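Local coordinates for hypothetical protein yfcE (PDB 1SU1) that is of unknown function but carries two bound zinc ions in a fold of the calcineurin-like phosphoesterase superfamily, at residues A[46-49]-A[50-53]; A[77-80]-A[81-85]. All blocks are in the same frame, centred on the assembly; numbering follows the deposited sequence.

Contact 1 of 2, residues A[46-49]-A[50-53]; sequences ELFA and QSGA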
ATOM      1  N   GLU A  46      30.635  10.373  -8.597  1.00 22.57           N
ATOM      2  CA  GLU A  46      31.972  10.362  -9.196  1.00 24.49           C
ATOM      3  C   GLU A  46      32.626   9.035  -8.818  1.00 21.60           C
ATOM      4  O   GLU A  46      33.307   8.412  -9.633  1.00 19.62           O
ATOM      5  CB  GLU A  46      32.823  11.566  -8.740  1.00 30.03           C
ATOM      6  CG  GLU A  46      33.619  11.396  -7.441  1.00 41.18           C
ATOM      7  CD  GLU A  46      34.669  12.500  -7.240  1.00 43.33           C
ATOM      8  OE1 GLU A  46      34.299  13.655  -6.934  1.00 41.55           O
ATOM      9  OE2 GLU A  46      35.872  12.205  -7.397  1.00 49.01           O
ATOM     10  N   LEU A  47      32.379   8.581  -7.593  1.00 20.92           N
ATOM     11  CA  LEU A  47      32.928   7.309  -7.141  1.00 21.98           C
ATOM     12  C   LEU A  47      32.307   6.159  -7.931  1.00 24.10           C
ATOM     13  O   LEU A  47      33.006   5.218  -8.327  1.00 23.76           O
ATOM     14  CB  LEU A  47      32.677   7.118  -5.645  1.00 22.67           C
ATOM     15  CG  LEU A  47      33.511   8.032  -4.738  1.00 25.15           C
ATOM     16  CD1 LEU A  47      33.066   7.908  -3.300  1.00 24.60           C
ATOM     17  CD2 LEU A  47      34.984   7.663  -4.872  1.00 25.39           C
ATOM     18  N   PHE A  48      31.002   6.241  -8.186  1.00 24.27           N
ATOM     19  CA  PHE A  48      30.335   5.191  -8.942  1.00 22.46           C
ATOM     20  C   PHE A  48      30.947   5.066 -10.327  1.00 21.43           C
ATOM     21  O   PHE A  48      31.250   3.965 -10.789  1.00 21.80           O
ATOM     22  CB  PHE A  48      28.829   5.468  -9.080  1.00 22.89           C
ATOM     23  CG  PHE A  48      28.108   4.451  -9.926  1.00 21.56           C
ATOM     24  CD1 PHE A  48      28.153   3.097  -9.593  1.00 22.36           C
ATOM     25  CD2 PHE A  48      27.399   4.840 -11.057  1.00 25.13           C
ATOM     26  CE1 PHE A  48      27.505   2.142 -10.379  1.00 23.68           C
ATOM     27  CE2 PHE A  48      26.744   3.890 -11.851  1.00 25.58           C
ATOM     28  CZ  PHE A  48      26.800   2.542 -11.509  1.00 22.61           C
ATOM     29  N   ALA A  49      31.118   6.201 -10.996  1.00 21.98           N
ATOM     30  CA  ALA A  49      31.694   6.207 -12.340  1.00 23.17           C
ATOM     31  C   ALA A  49      33.103   5.607 -12.397  1.00 24.51           C
ATOM     32  O   ALA A  49      33.530   5.137 -13.448  1.00 24.82           O
ATOM     33  CB  ALA A  49      31.715   7.628 -12.891  1.00 22.17           C
ATOM     34  N   GLN A  50      33.816   5.607 -11.272  1.00 25.80           N
ATOM     35  CA  GLN A  50      35.182   5.071 -11.238  1.00 30.22           C
ATOM     36  C   GLN A  50      35.256   3.625 -10.750  1.00 31.15           C
ATOM     37  O   GLN A  50      36.243   2.924 -11.007  1.00 31.06           O
ATOM     38  CB  GLN A  50      36.068   5.934 -10.324  1.00 30.63           C
ATOM     39  CG  GLN A  50      35.988   7.421 -10.606  1.00 34.59           C
ATOM     40  CD  GLN A  50      36.832   8.248  -9.652  1.00 36.54           C
ATOM     41  OE1 GLN A  50      37.087   7.848  -8.514  1.00 34.60           O
ATOM     42  NE2 GLN A  50      37.253   9.419 -10.108  1.00 38.11           N
ATOM     43  N   SER A  51      34.211   3.194 -10.045  1.00 28.81           N
ATOM     44  CA  SER A  51      34.148   1.857  -9.454  1.00 26.49           C
ATOM     45  C   SER A  51      34.152   0.665 -10.395  1.00 23.66           C
ATOM     46  O   SER A  51      34.703  -0.381 -10.068  1.00 22.60           O
ATOM     47  CB  SER A  51      32.896   1.745  -8.577  1.00 27.67           C
ATOM     48  OG  SER A  51      31.739   1.623  -9.400  1.00 21.21           O
ATOM     49  N   GLY A  52      33.515   0.805 -11.546  1.00 24.80           N
ATOM     50  CA  GLY A  52      33.423  -0.323 -12.454  1.00 27.19           C
ATOM     51  C   GLY A  52      32.296  -1.248 -11.983  1.00 28.19           C
ATOM     52  O   GLY A  52      32.166  -2.369 -12.464  1.00 28.91           O
ATOM     53  N   ALA A  53      31.487  -0.781 -11.035  1.00 26.06           N
ATOM     54  CA  ALA A  53      30.374  -1.580 -10.505  1.00 28.24           C
ATOM     55  C   ALA A  53      29.265  -1.746 -11.539  1.00 27.08           C
ATOM     56  O   ALA A  53      28.984  -0.834 -12.320  1.00 26.02           O
ATOM     57  CB  ALA A  53      29.806  -0.927  -9.243  1.00 22.99           C
TER
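S51 turns its hydroxyl back onto the carbonyl of F48 with chi1 at 75°, which sets OG between its own backbone N and carbonyl carbon, while the F48 ring, its CG opposite the backbone N (chi1 177°), lies beside the carbonyl carbon and comes obliquely to A53. S51 OG donates to F48 O at 2.8 Å, tilted 17° from the carbonyl plane. The same oxygen also takes S51 N, which comes from above that plane, so F48 O has two donors from one residue. S51 OG is in turn an acceptor: A53 N reaches it at 2.9 Å in a nearly straight bond, an ST turn that holds the chain as it leaves the helix through G52, whose phi is positive. L47 O is likewise shared, taking S51 N at 2.9 Å almost end-on and Q50 N at 3.1 Å from above its plane. The Q50 side chain, extended beyond CG, lies beside E46 and points the same way. Its CG is pressed to 3.0 Å from E46 O, but the amide and carboxylate ends stay apart, Q50 NE2 being 4.1 Å from E46 OE2. F48 CE1 meets A53 CB at 4.0 Å and also the A53 carbonyl oxygen. Residues 46-51 finish helix 38-51 of the beta-alpha-beta unit that runs from strand 27-31 to strand 55-58, and G52 and A53 lead out of it. L47 and F48 pack on M29, F48 also meets V87 and K90, and S51 O is bonded by K27 NZ, so the helix end is held to strand 27-31.

Contact 2 of 2, residues A[77-80]-A[81-85]; sequences PAKV and VERLN. Unlike the reference sequence in segment 81-85: V81 (reference Ala).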
ATOM      1  N   PRO A  77      17.336  19.198  -3.086  1.00 21.78           N
ATOM      2  CA  PRO A  77      16.494  18.154  -3.696  1.00 20.19           C
ATOM      3  C   PRO A  77      16.348  18.243  -5.211  1.00 17.38           C
ATOM      4  O   PRO A  77      16.609  17.278  -5.929  1.00 18.65           O
ATOM      5  CB  PRO A  77      15.145  18.336  -2.996  1.00 20.52           C
ATOM      6  CG  PRO A  77      15.521  18.869  -1.673  1.00 25.65           C
ATOM      7  CD  PRO A  77      16.617  19.861  -1.982  1.00 20.68           C
ATOM      8  N   ALA A  78      15.916  19.402  -5.695  1.00 17.57           N
ATOM      9  CA  ALA A  78      15.715  19.589  -7.121  1.00 19.29           C
ATOM     10  C   ALA A  78      16.959  19.225  -7.916  1.00 24.56           C
ATOM     11  O   ALA A  78      16.873  18.519  -8.923  1.00 27.88           O
ATOM     12  CB  ALA A  78      15.308  21.025  -7.407  1.00 17.36           C
ATOM     13  N   LYS A  79      18.121  19.691  -7.464  1.00 26.81           N
ATOM     14  CA  LYS A  79      19.356  19.396  -8.186  1.00 25.83           C
ATOM     15  C   LYS A  79      19.761  17.932  -8.050  1.00 19.78           C
ATOM     16  O   LYS A  79      20.246  17.333  -9.004  1.00 16.97           O
ATOM     17  CB  LYS A  79      20.496  20.310  -7.711  1.00 29.88           C
ATOM     18  CG  LYS A  79      21.704  20.316  -8.637  1.00 35.38           C
ATOM     19  CD  LYS A  79      21.351  20.865 -10.017  1.00 41.18           C
ATOM     20  CE  LYS A  79      22.564  20.858 -10.947  1.00 42.58           C
ATOM     21  NZ  LYS A  79      22.251  21.412 -12.298  1.00 47.67           N
ATOM     22  N   VAL A  80      19.575  17.349  -6.871  1.00 19.68           N
ATOM     23  CA  VAL A  80      19.924  15.932  -6.703  1.00 20.16           C
ATOM     24  C   VAL A  80      19.184  15.079  -7.743  1.00 21.04           C
ATOM     25  O   VAL A  80      19.738  14.100  -8.269  1.00 21.30           O
ATOM     26  CB  VAL A  80      19.574  15.409  -5.295  1.00 20.06           C
ATOM     27  CG1 VAL A  80      19.715  13.899  -5.250  1.00 23.79           C
ATOM     28  CG2 VAL A  80      20.499  16.037  -4.261  1.00 20.11           C
ATOM     29  N   VAL A  81      17.952  15.480  -8.065  1.00 19.08           N
ATOM     30  CA  VAL A  81      17.137  14.763  -9.046  1.00 21.30           C
ATOM     31  C   VAL A  81      17.789  14.734 -10.428  1.00 21.56           C
ATOM     32  O   VAL A  81      17.921  13.669 -11.040  1.00 20.89           O
ATOM     33  CB  VAL A  81      15.724  15.404  -9.171  1.00 20.48           C
ATOM     34  CG1 VAL A  81      14.966  14.786 -10.329  1.00 21.05           C
ATOM     35  CG2 VAL A  81      14.962  15.220  -7.880  1.00 17.87           C
ATOM     36  N   GLU A  82      18.166  15.908 -10.927  1.00 22.11           N
ATOM     37  CA  GLU A  82      18.817  16.025 -12.233  1.00 24.69           C
ATOM     38  C   GLU A  82      20.054  15.135 -12.293  1.00 22.01           C
ATOM     39  O   GLU A  82      20.291  14.443 -13.286  1.00 22.50           O
ATOM     40  CB  GLU A  82      19.260  17.474 -12.497  1.00 29.50           C
ATOM     41  CG  GLU A  82      18.205  18.395 -13.070  1.00 40.98           C
ATOM     42  CD  GLU A  82      18.681  19.851 -13.129  1.00 48.72           C
ATOM     43  OE1 GLU A  82      19.819  20.089 -13.605  1.00 47.48           O
ATOM     44  OE2 GLU A  82      17.917  20.755 -12.708  1.00 50.04           O
ATOM     45  N   ARG A  83      20.843  15.162 -11.222  1.00 19.96           N
ATOM     46  CA  ARG A  83      22.073  14.378 -11.163  1.00 21.43           C
ATOM     47  C   ARG A  83      21.851  12.864 -11.102  1.00 21.74           C
ATOM     48  O   ARG A  83      22.533  12.104 -11.796  1.00 16.86           O
ATOM     49  CB  ARG A  83      22.920  14.842  -9.976  1.00 25.62           C
ATOM     50  CG  ARG A  83      23.547  16.240 -10.161  1.00 32.88           C
ATOM     51  CD  ARG A  83      24.599  16.243 -11.275  1.00 39.91           C
ATOM     52  NE  ARG A  83      25.552  17.345 -11.146  1.00 49.02           N
ATOM     53  CZ  ARG A  83      25.368  18.570 -11.632  1.00 51.33           C
ATOM     54  NH1 ARG A  83      24.260  18.870 -12.294  1.00 55.40           N
ATOM     55  NH2 ARG A  83      26.294  19.503 -11.451  1.00 52.37           N
ATOM     56  N   LEU A  84      20.900  12.408 -10.286  1.00 21.93           N
ATOM     57  CA  LEU A  84      20.654  10.968 -10.223  1.00 20.27           C
ATOM     58  C   LEU A  84      20.088  10.440 -11.543  1.00 18.69           C
ATOM     59  O   LEU A  84      20.387   9.318 -11.944  1.00 19.16           O
ATOM     60  CB  LEU A  84      19.714  10.625  -9.060  1.00 21.60           C
ATOM     61  CG  LEU A  84      20.309  10.812  -7.658  1.00 21.26           C
ATOM     62  CD1 LEU A  84      19.258  10.550  -6.603  1.00 23.49           C
ATOM     63  CD2 LEU A  84      21.501   9.872  -7.479  1.00 21.85           C
ATOM     64  N   ASN A  85      19.304  11.254 -12.243  1.00 18.50           N
ATOM     65  CA  ASN A  85      18.732  10.809 -13.511  1.00 20.17           C
ATOM     66  C   ASN A  85      19.733  10.591 -14.639  1.00 24.56           C
ATOM     67  O   ASN A  85      19.435   9.882 -15.610  1.00 22.80           O
ATOM     68  CB  ASN A  85      17.626  11.769 -13.970  1.00 20.60           C
ATOM     69  CG  ASN A  85      16.322  11.556 -13.193  1.00 23.86           C
ATOM     70  OD1 ASN A  85      16.082  10.468 -12.661  1.00 18.09           O
ATOM     71  ND2 ASN A  85      15.486  12.585 -13.127  1.00 18.82           N
TER
HETATM   72  O   HOH W   1      19.749  22.842 -12.775  1.00 51.78           O
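K79 folds its chain over the outer side of helix 77-85, bent at chi2 (63°), and its NZ forms a salt bridge with E82 OE1, K79 NZ to E82 OE1 being 3.1 Å. The ammonium approaches from above the carboxylate plane, 42° out of it. A water closes the group on the other oxygen: it accepts from K79 NZ at 2.9 Å and donates to E82 OE2 at 2.8 Å. The lysine chain also passes obliquely by the guanidinium of R83, two donor groups of like charge with no bond between them; their modelled approach is doubtfully close. V80 works on the buried side. V80 CG1, placed opposite the backbone N (chi1 170°), runs alongside L84 and meets L84 CD1 at 3.6 Å, one turn on. In the backbone, V80 O receives L84 N at 2.9 Å. V81 leans back over the first turn: V81 CG2 lies 3.3 Å from P77 O, the oxygen to which V81 N also donates. V80 and V81 both pack on L63, V80 also touches T41 of helix 38-51, and the V80 side chain is about 14 Å from a bound zinc ion. P77 reaches H65 of the second subunit. The helix is thus two-sided, charged groups along one flank and aliphatic ones against the fold. On the charged flank the two cations are offset by separate acids, since R83 NH2 has its salt bridge with E42 OE2 of helix 38-51 while K79 uses E82; this pairing with separate acids probably offsets the repulsion between the lysine and the arginine.

Overall arrangement
From the N terminus the chain runs up strand 27-31 and along helix 38-51, whose C-terminal end and exit form contact 1; strand 55-58 follows, then helix 77-85, which holds contact 2, and strand 91-93. Neither contact closes a long loop: each lies within one continuous stretch, and they come in series, neither nested nor crossed. They belong to two successive beta-alpha-beta units that share strand 55-58, the three strands lying parallel and adjacent in one sheet. Their centres are 18 Å apart and their nearest atoms about 8 Å, without touching. The link is helix against helix: residues of 77-85 pack on L38, T41 and L45 of helix 38-51.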